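Local structure of superoxide dismutase (Clostridium difficile, 3TJT) at residues A[101-106]-A[195-200]; A[119-124]-A[144-149]; A[136-141]-A[199-204]. The protein probably destroys superoxide radicals, converting them to hydrogen peroxide and oxygen at a protein-bound iron ion. All coordinates share one frame; numbering follows the deposited sequence.

In the fold
All three contacts belong to the C-terminal half of the subunit, where helices pack around a three-stranded antiparallel sheet. Contact 1 is the buried one, helix against helix and wholly apolar at its centre. Contacts 2 and 3 lie at the surface and set a helix or its end against the sheet: contact 2 against strand 144-150, contact 3 against its neighbour, strand 132-138. Contacts 1 and 3 share helix 194-202, and a salt bridge between Glu-101 and Lys-202 joins them. Leu-144 of contact 2 touches Leu-103 and Ala-106 of contact 1 and Tyr-201 of contact 3. Water enters the chemistry in contact 2, whereas contact 3 rests on sparse carbon contacts beside a polar turn.

Contact 1: residues A[101-106]-A[195-200]; sequences ESLKEA and NGALEN
Leu-103 and Leu-198 interlock at the centre of this helix pair, the CB of Leu-103 lying 3.8 Å from CD1 of Leu-198. The other end of Leu-103 goes to a different neighbour: its CD2 rests 3.6 Å from the CB of Ala-197 and as close to the backbone between Ala-197 and Leu-198. CG of Leu-198 is anti to the backbone N (chi1 176°). Its CD1 faces Leu-103 and the OG of Ser-102, its CD2 the carboxylate end of Glu-101, and both methyls border the CB of Glu-101. CD of Glu-101 lies 3.7 Å from CD2 of Leu-198, and the extended glutamate chain crosses the leucine at about a right angle. The axes of segments 101-106 and 195-200, parts of helices 101-111 and 194-202, lie 8.8 Å apart at 88°, in the C-terminal α/β domain of the iron/manganese superoxide dismutase fold. No hydrogen bond spans the two segments. The carboxylate of Glu-101, itself lying against the leucine methyl, forms a salt bridge from OE1 to Lys-202, one turn beyond Leu-198. Ile-163 of strand 161-167 touches both Leu-103 and Ala-197, and Leu-103 also touches Trp-194 and Tyr-201 of the partner helix.

Contact 2: residues A[119-124]-A[144-149]; sequences QEFQKS and LSIMTT
Helix 119-124 and strand 144-149 run nearly parallel, 10° between their directions and 8.7 Å between their axes, with Phe-121 opposite Ile-146 and Ser-124 opposite Thr-148. Ile-146 carries most of the contact. Its CD1 comes within 3.4 Å of the backbone N of Phe-121 and 3.8 Å of that residue's CB, while its CG1 meets the edge of the phenyl ring near the ring plane. The second branch, CG2, is directed to Ser-124, 3.6 Å from OG. The methyl CG2 of Thr-148 approaches the carbonyl O of Ser-124. Glu-120, extended with CG anti to the backbone N (chi1 -177°), slides past Ile-146 in the opposite direction, its CG 3.7 Å from CD1. OE2, at the end of the chain, accepts from two waters. One, 2.7 Å from OE2, accepts from the N of Ile-146; the other donates to the O of Ile-146, joining strand backbone to helix through solvent. The Phe-121 side chain is about 9 Å from that of the iron ligand Asp-167. The helix thus packs on an edge strand of the C-terminal domain sheet, bonded to strand 132-138, whose Ala-134 also touches the side chain of Phe-121, while Phe-111 of helix 101-111 touches Glu-120.

Contact 3: residues A[136-141]-A[199-204]; sequences LVATKD and ENYKNL
Tyr-201 and Leu-204, near the end of helix 194-202, meet Ala-138 and Thr-139, where strand 132-138 gives way to a turn. Just before them, Asn-200 faces elsewhere, its ND2 bonded to the carbonyl of Ile-163 in strand 161-167. Tyr-201 has CG anti to the backbone N (chi1 -171°), and its ring presents an edge to the strand: the CB of Ala-138 lies near the ring plane, 4.1 Å from CE1. The phenol OH goes on to hydrogen-bond the carbonyl O of Gly-142, fixing the far end of the ring at the hairpin between strands 132-138 and 144-150. The N of Asn-203 makes weak bonds to the O atoms of Glu-199 and Asn-200. Leu-204, the last modelled residue, then places CD1 3.8 Å from the CB of Ala-138 and 3.7 Å from the carbonyl O of Thr-139. The turn facing it has its own polar link, Thr-139 OG1 donating to OD1 of Asp-141 at 2.5 Å from above the carboxylate plane. Without any hydrogen bond directly between the two segments, the contact consists of a few van der Waals contacts, one of them to a carbonyl O, and the hydrogen bond of Tyr-201 OH to Gly-142 O, just outside the segments, adds a directed polar tie.

Contact 1: residues A[101-106]-A[195-200]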
loop_
_atom_site.group_PDB
_atom_site.type_symbol
_atom_site.label_atom_id
_atom_site.label_comp_id
_atom_site.label_asym_id
_atom_site.label_seq_id
_atom_site.Cartn_x
_atom_site.Cartn_y
_atom_site.Cartn_z
ATOM N N GLU A 101 -16.675 23.332 20.766
ATOM C CA GLU A 101 -15.672 24.232 21.326
ATOM C C GLU A 101 -14.693 24.740 20.268
ATOM O O GLU A 101 -15.094 25.027 19.143
ATOM C CB GLU A 101 -14.948 23.577 22.514
ATOM C CG GLU A 101 -15.898 23.177 23.653
ATOM C CD GLU A 101 -15.182 22.595 24.872
ATOM O OE1 GLU A 101 -14.012 22.955 25.122
ATOM O OE2 GLU A 101 -15.798 21.779 25.595
ATOM N N SER A 102 -13.423 24.874 20.634
ATOM C CA SER A 102 -12.465 25.525 19.746
ATOM C C SER A 102 -12.221 24.758 18.445
ATOM O O SER A 102 -11.895 25.360 17.432
ATOM C CB SER A 102 -11.139 25.798 20.465
ATOM O OG SER A 102 -10.532 24.598 20.914
ATOM N N LEU A 103 -12.372 23.436 18.471
ATOM C CA LEU A 103 -12.161 22.657 17.251
ATOM C C LEU A 103 -13.289 22.913 16.262
ATOM O O LEU A 103 -13.050 23.106 15.071
ATOM C CB LEU A 103 -12.015 21.162 17.564
ATOM C CG LEU A 103 -11.824 20.243 16.348
ATOM C CD1 LEU A 103 -10.627 20.687 15.513
ATOM C CD2 LEU A 103 -11.660 18.802 16.803
ATOM N N LYS A 104 -14.524 22.929 16.759
ATOM C CA LYS A 104 -15.672 23.253 15.925
ATOM C C LYS A 104 -15.484 24.616 15.261
ATOM O O LYS A 104 -15.722 24.786 14.064
ATOM C CB LYS A 104 -16.957 23.256 16.766
ATOM C CG LYS A 104 -18.216 23.653 15.999
ATOM C CD LYS A 104 -19.426 23.681 16.939
ATOM C CE LYS A 104 -20.681 24.177 16.245
ATOM N NZ LYS A 104 -21.207 23.197 15.255
ATOM N N GLU A 105 -15.052 25.595 16.049
ATOM C CA GLU A 105 -14.860 26.940 15.522
ATOM C C GLU A 105 -13.726 27.006 14.504
ATOM O O GLU A 105 -13.841 27.681 13.476
ATOM C CB GLU A 105 -14.611 27.921 16.666
ATOM C CG GLU A 105 -15.811 28.050 17.591
ATOM C CD GLU A 105 -15.512 28.860 18.840
ATOM O OE1 GLU A 105 -14.516 29.617 18.837
ATOM O OE2 GLU A 105 -16.277 28.735 19.823
ATOM N N ALA A 106 -12.639 26.301 14.795
ATOM C CA ALA A 106 -11.472 26.301 13.922
ATOM C C ALA A 106 -11.800 25.671 12.574
ATOM O O ALA A 106 -11.330 26.127 11.532
ATOM C CB ALA A 106 -10.310 25.580 14.587
ATOM N N ASN A 195 -14.734 14.169 20.474
ATOM C CA ASN A 195 -14.240 14.593 21.786
ATOM C C ASN A 195 -12.739 14.348 21.918
ATOM O O ASN A 195 -12.009 15.179 22.464
ATOM C CB ASN A 195 -15.005 13.904 22.916
ATOM C CG ASN A 195 -16.496 14.203 22.865
ATOM O OD1 ASN A 195 -16.912 15.233 22.338
ATOM N ND2 ASN A 195 -17.306 13.295 23.400
ATOM N N GLY A 196 -12.284 13.212 21.400
ATOM C CA GLY A 196 -10.860 12.917 21.366
ATOM C C GLY A 196 -10.141 13.897 20.452
ATOM O O GLY A 196 -9.049 14.378 20.778
ATOM N N ALA A 197 -10.755 14.202 19.313
ATOM C CA ALA A 197 -10.196 15.177 18.385
ATOM C C ALA A 197 -10.036 16.537 19.069
ATOM O O ALA A 197 -9.016 17.213 18.904
ATOM C CB ALA A 197 -11.063 15.305 17.149
ATOM N N LEU A 198 -11.046 16.935 19.837
ATOM C CA LEU A 198 -10.982 18.198 20.574
ATOM C C LEU A 198 -9.814 18.197 21.556
ATOM O O LEU A 198 -9.097 19.194 21.682
ATOM C CB LEU A 198 -12.300 18.453 21.320
ATOM C CG LEU A 198 -12.339 19.705 22.210
ATOM C CD1 LEU A 198 -12.116 20.958 21.391
ATOM C CD2 LEU A 198 -13.672 19.782 22.934
ATOM N N GLU A 199 -9.610 17.082 22.250
ATOM C CA GLU A 199 -8.498 16.982 23.185
ATOM C C GLU A 199 -7.163 17.070 22.455
ATOM O O GLU A 199 -6.226 17.704 22.933
ATOM C CB GLU A 199 -8.576 15.711 24.029
ATOM C CG GLU A 199 -9.716 15.727 25.048
ATOM C CD GLU A 199 -9.778 17.025 25.859
ATOM O OE1 GLU A 199 -8.834 17.299 26.636
ATOM O OE2 GLU A 199 -10.780 17.770 25.727
ATOM N N ASN A 200 -7.081 16.434 21.290
ATOM C CA ASN A 200 -5.892 16.559 20.460
ATOM C C ASN A 200 -5.604 18.012 20.090
ATOM O O ASN A 200 -4.450 18.447 20.082
ATOM C CB ASN A 200 -6.036 15.720 19.182
ATOM C CG ASN A 200 -6.000 14.227 19.459
ATOM O OD1 ASN A 200 -5.559 13.790 20.520
ATOM N ND2 ASN A 200 -6.458 13.432 18.492
#

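Contact 2: residues A[119-124]-A[144-149]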
loop_
_atom_site.group_PDB
_atom_site.type_symbol
_atom_site.label_atom_id
_atom_site.label_comp_id
_atom_site.label_asym_id
_atom_site.label_seq_id
_atom_site.Cartn_x
_atom_site.Cartn_y
_atom_site.Cartn_z
ATOM N N GLN A 119 -15.907 17.159 2.832
ATOM C CA GLN A 119 -15.722 16.851 1.413
ATOM C C GLN A 119 -14.246 16.813 1.038
ATOM O O GLN A 119 -13.821 15.945 0.271
ATOM C CB GLN A 119 -16.461 17.855 0.529
ATOM C CG GLN A 119 -17.978 17.724 0.620
ATOM C CD GLN A 119 -18.710 18.703 -0.281
ATOM O OE1 GLN A 119 -18.112 19.313 -1.172
ATOM N NE2 GLN A 119 -20.015 18.852 -0.058
ATOM N N GLU A 120 -13.467 17.748 1.583
ATOM C CA GLU A 120 -12.034 17.799 1.294
ATOM C C GLU A 120 -11.301 16.614 1.905
ATOM O O GLU A 120 -10.430 16.017 1.270
ATOM C CB GLU A 120 -11.400 19.115 1.770
ATOM C CG GLU A 120 -9.912 19.232 1.419
ATOM C CD GLU A 120 -9.280 20.550 1.872
ATOM O OE1 GLU A 120 -10.026 21.504 2.196
ATOM O OE2 GLU A 120 -8.033 20.626 1.909
ATOM N N PHE A 121 -11.650 16.263 3.135
ATOM C CA PHE A 121 -11.017 15.123 3.785
ATOM C C PHE A 121 -11.315 13.843 3.002
ATOM O O PHE A 121 -10.416 13.025 2.746
ATOM C CB PHE A 121 -11.497 14.989 5.232
ATOM C CG PHE A 121 -10.753 13.952 6.018
ATOM C CD1 PHE A 121 -9.665 14.306 6.798
ATOM C CD2 PHE A 121 -11.134 12.618 5.965
ATOM C CE1 PHE A 121 -8.970 13.352 7.518
ATOM C CE2 PHE A 121 -10.452 11.652 6.680
ATOM C CZ PHE A 121 -9.363 12.015 7.456
ATOM N N GLN A 122 -12.577 13.666 2.625
ATOM C CA GLN A 122 -12.971 12.455 1.911
ATOM C C GLN A 122 -12.237 12.315 0.582
ATOM O O GLN A 122 -11.790 11.228 0.235
ATOM C CB GLN A 122 -14.483 12.394 1.710
ATOM C CG GLN A 122 -15.241 12.233 3.013
ATOM C CD GLN A 122 -16.599 11.578 2.816
ATOM O OE1 GLN A 122 -17.546 11.850 3.550
ATOM N NE2 GLN A 122 -16.692 10.698 1.827
ATOM N N LYS A 123 -12.100 13.415 -0.148
ATOM C CA LYS A 123 -11.378 13.385 -1.418
ATOM C C LYS A 123 -9.891 13.087 -1.230
ATOM O O LYS A 123 -9.297 12.323 -2.001
ATOM C CB LYS A 123 -11.550 14.699 -2.179
ATOM C CG LYS A 123 -10.976 14.640 -3.589
ATOM C CD LYS A 123 -11.261 15.917 -4.355
ATOM C CE LYS A 123 -11.120 15.694 -5.858
ATOM N NZ LYS A 123 -9.772 15.186 -6.243
ATOM N N SER A 124 -9.283 13.696 -0.218
ATOM C CA SER A 124 -7.872 13.435 0.054
ATOM C C SER A 124 -7.649 11.972 0.409
ATOM O O SER A 124 -6.689 11.355 -0.060
ATOM C CB SER A 124 -7.332 14.346 1.164
ATOM O OG SER A 124 -7.300 15.699 0.728
ATOM N N LEU A 144 -5.672 24.870 10.884
ATOM C CA LEU A 144 -5.971 23.516 10.400
ATOM C C LEU A 144 -5.777 23.357 8.895
ATOM O O LEU A 144 -6.021 24.282 8.126
ATOM C CB LEU A 144 -7.408 23.121 10.758
ATOM C CG LEU A 144 -7.775 23.077 12.242
ATOM C CD1 LEU A 144 -9.285 22.821 12.418
ATOM C CD2 LEU A 144 -6.949 22.032 12.981
ATOM N N SER A 145 -5.356 22.162 8.483
ATOM C CA SER A 145 -5.273 21.813 7.077
ATOM C C SER A 145 -5.440 20.304 6.940
ATOM O O SER A 145 -5.370 19.577 7.924
ATOM C CB SER A 145 -3.922 22.238 6.487
ATOM O OG SER A 145 -2.848 21.593 7.150
ATOM N N ILE A 146 -5.677 19.844 5.720
ATOM C CA ILE A 146 -5.729 18.410 5.448
ATOM C C ILE A 146 -4.505 18.001 4.627
ATOM O O ILE A 146 -4.134 18.694 3.678
ATOM C CB ILE A 146 -7.018 18.042 4.705
ATOM C CG1 ILE A 146 -8.214 18.218 5.649
ATOM C CG2 ILE A 146 -6.948 16.603 4.192
ATOM C CD1 ILE A 146 -9.544 18.268 4.949
ATOM N N MET A 147 -3.856 16.908 5.018
ATOM C CA MET A 147 -2.705 16.403 4.269
ATOM C C MET A 147 -2.715 14.884 4.303
ATOM O O MET A 147 -3.401 14.275 5.122
ATOM C CB MET A 147 -1.394 16.887 4.895
ATOM C CG MET A 147 -1.072 16.154 6.212
ATOM S SD MET A 147 0.552 16.507 6.870
ATOM C CE MET A 147 1.607 15.690 5.671
ATOM N N THR A 148 -1.943 14.267 3.418
ATOM C CA THR A 148 -1.794 12.816 3.458
ATOM C C THR A 148 -0.334 12.427 3.669
ATOM O O THR A 148 0.580 13.228 3.435
ATOM C CB THR A 148 -2.325 12.156 2.170
ATOM O OG1 THR A 148 -1.518 12.564 1.057
ATOM C CG2 THR A 148 -3.759 12.570 1.922
ATOM N N THR A 149 -0.118 11.209 4.146
ATOM C CA THR A 149 1.224 10.646 4.240
ATOM C C THR A 149 1.227 9.250 3.626
ATOM O O THR A 149 0.215 8.536 3.678
ATOM C CB THR A 149 1.729 10.526 5.693
ATOM O OG1 THR A 149 0.814 9.722 6.458
ATOM C CG2 THR A 149 1.895 11.913 6.353
HETATM O O HOH W 1 -6.202 21.742 3.581
HETATM O O HOH W 2 -5.937 18.764 1.076
#

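Contact 3: residues A[136-141]-A[199-204]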
loop_
_atom_site.group_PDB
_atom_site.type_symbol
_atom_site.label_atom_id
_atom_site.label_comp_id
_atom_site.label_asym_id
_atom_site.label_seq_id
_atom_site.Cartn_x
_atom_site.Cartn_y
_atom_site.Cartn_z
ATOM N N LEU A 136 -6.281 15.330 9.380
ATOM C CA LEU A 136 -6.551 16.728 9.719
ATOM C C LEU A 136 -5.446 17.106 10.687
ATOM O O LEU A 136 -5.269 16.460 11.726
ATOM C CB LEU A 136 -7.922 16.885 10.386
ATOM C CG LEU A 136 -8.235 18.265 10.980
ATOM C CD1 LEU A 136 -8.340 19.301 9.872
ATOM C CD2 LEU A 136 -9.516 18.218 11.805
ATOM N N VAL A 137 -4.674 18.137 10.347
ATOM C CA VAL A 137 -3.531 18.501 11.167
ATOM C C VAL A 137 -3.583 19.977 11.553
ATOM O O VAL A 137 -4.270 20.765 10.914
ATOM C CB VAL A 137 -2.192 18.227 10.451
ATOM C CG1 VAL A 137 -2.023 16.729 10.157
ATOM C CG2 VAL A 137 -2.087 19.058 9.178
ATOM N N ALA A 138 -2.853 20.324 12.607
ATOM C CA ALA A 138 -2.755 21.716 13.038
ATOM C C ALA A 138 -1.296 22.135 13.151
ATOM O O ALA A 138 -0.442 21.354 13.588
ATOM C CB ALA A 138 -3.447 21.906 14.372
ATOM N N THR A 139 -1.011 23.369 12.755
ATOM C CA THR A 139 0.281 23.962 13.063
ATOM C C THR A 139 0.329 24.301 14.551
ATOM O O THR A 139 -0.674 24.205 15.256
ATOM C CB THR A 139 0.511 25.243 12.253
ATOM O OG1 THR A 139 -0.513 26.191 12.573
ATOM C CG2 THR A 139 0.468 24.947 10.768
ATOM N N LYS A 140 1.498 24.704 15.031
ATOM C CA LYS A 140 1.652 25.045 16.438
ATOM C C LYS A 140 0.690 26.146 16.867
ATOM O O LYS A 140 0.303 26.214 18.030
ATOM C CB LYS A 140 3.100 25.439 16.746
ATOM C CG LYS A 140 4.068 24.265 16.725
ATOM C CD LYS A 140 5.512 24.723 16.916
ATOM C CE LYS A 140 6.458 23.535 17.073
ATOM N NZ LYS A 140 6.364 22.571 15.935
ATOM N N ASP A 141 0.283 26.989 15.924
ATOM C CA ASP A 141 -0.600 28.111 16.234
ATOM C C ASP A 141 -2.089 27.782 16.066
ATOM O O ASP A 141 -2.947 28.649 16.252
ATOM C CB ASP A 141 -0.225 29.345 15.404
ATOM C CG ASP A 141 -0.789 29.304 13.995
ATOM O OD1 ASP A 141 -0.194 28.635 13.122
ATOM O OD2 ASP A 141 -1.828 29.958 13.753
ATOM N N GLU A 199 -9.610 17.082 22.250
ATOM C CA GLU A 199 -8.498 16.982 23.185
ATOM C C GLU A 199 -7.163 17.070 22.455
ATOM O O GLU A 199 -6.226 17.704 22.933
ATOM C CB GLU A 199 -8.576 15.711 24.029
ATOM C CG GLU A 199 -9.716 15.727 25.048
ATOM C CD GLU A 199 -9.778 17.025 25.859
ATOM O OE1 GLU A 199 -8.834 17.299 26.636
ATOM O OE2 GLU A 199 -10.780 17.770 25.727
ATOM N N ASN A 200 -7.081 16.434 21.290
ATOM C CA ASN A 200 -5.892 16.559 20.460
ATOM C C ASN A 200 -5.604 18.012 20.090
ATOM O O ASN A 200 -4.450 18.447 20.082
ATOM C CB ASN A 200 -6.036 15.720 19.182
ATOM C CG ASN A 200 -6.000 14.227 19.459
ATOM O OD1 ASN A 200 -5.559 13.790 20.520
ATOM N ND2 ASN A 200 -6.458 13.432 18.492
ATOM N N TYR A 201 -6.653 18.759 19.777
ATOM C CA TYR A 201 -6.501 20.150 19.377
ATOM C C TYR A 201 -6.130 21.017 20.576
ATOM O O TYR A 201 -5.304 21.923 20.463
ATOM C CB TYR A 201 -7.785 20.662 18.724
ATOM C CG TYR A 201 -7.654 22.020 18.076
ATOM C CD1 TYR A 201 -6.835 22.205 16.973
ATOM C CD2 TYR A 201 -8.351 23.119 18.568
ATOM C CE1 TYR A 201 -6.716 23.435 16.370
ATOM C CE2 TYR A 201 -8.238 24.361 17.970
ATOM C CZ TYR A 201 -7.416 24.513 16.877
ATOM O OH TYR A 201 -7.294 25.741 16.275
ATOM N N LYS A 202 -6.729 20.733 21.726
ATOM C CA LYS A 202 -6.440 21.505 22.933
ATOM C C LYS A 202 -5.020 21.297 23.435
ATOM O O LYS A 202 -4.474 22.160 24.122
ATOM C CB LYS A 202 -7.418 21.152 24.053
ATOM C CG LYS A 202 -8.808 21.719 23.875
ATOM C CD LYS A 202 -9.659 21.335 25.073
ATOM C CE LYS A 202 -11.013 22.011 25.036
ATOM N NZ LYS A 202 -11.862 21.560 26.183
ATOM N N ASN A 203 -4.426 20.154 23.102
ATOM C CA ASN A 203 -3.108 19.809 23.628
ATOM C C ASN A 203 -1.961 20.563 22.979
ATOM O O ASN A 203 -0.814 20.435 23.402
ATOM C CB ASN A 203 -2.864 18.303 23.570
ATOM C CG ASN A 203 -3.491 17.579 24.739
ATOM O OD1 ASN A 203 -3.552 18.110 25.848
ATOM N ND2 ASN A 203 -3.965 16.362 24.500
ATOM N N LEU A 204 -2.272 21.346 21.955
ATOM C CA LEU A 204 -1.294 22.261 21.383
ATOM C C LEU A 204 -0.836 23.240 22.457
ATOM O O LEU A 204 -1.661 23.785 23.192
ATOM C CB LEU A 204 -1.912 23.037 20.224
ATOM C CG LEU A 204 -2.158 22.248 18.944
ATOM C CD1 LEU A 204 -2.949 23.100 17.972
ATOM C CD2 LEU A 204 -0.830 21.819 18.346
#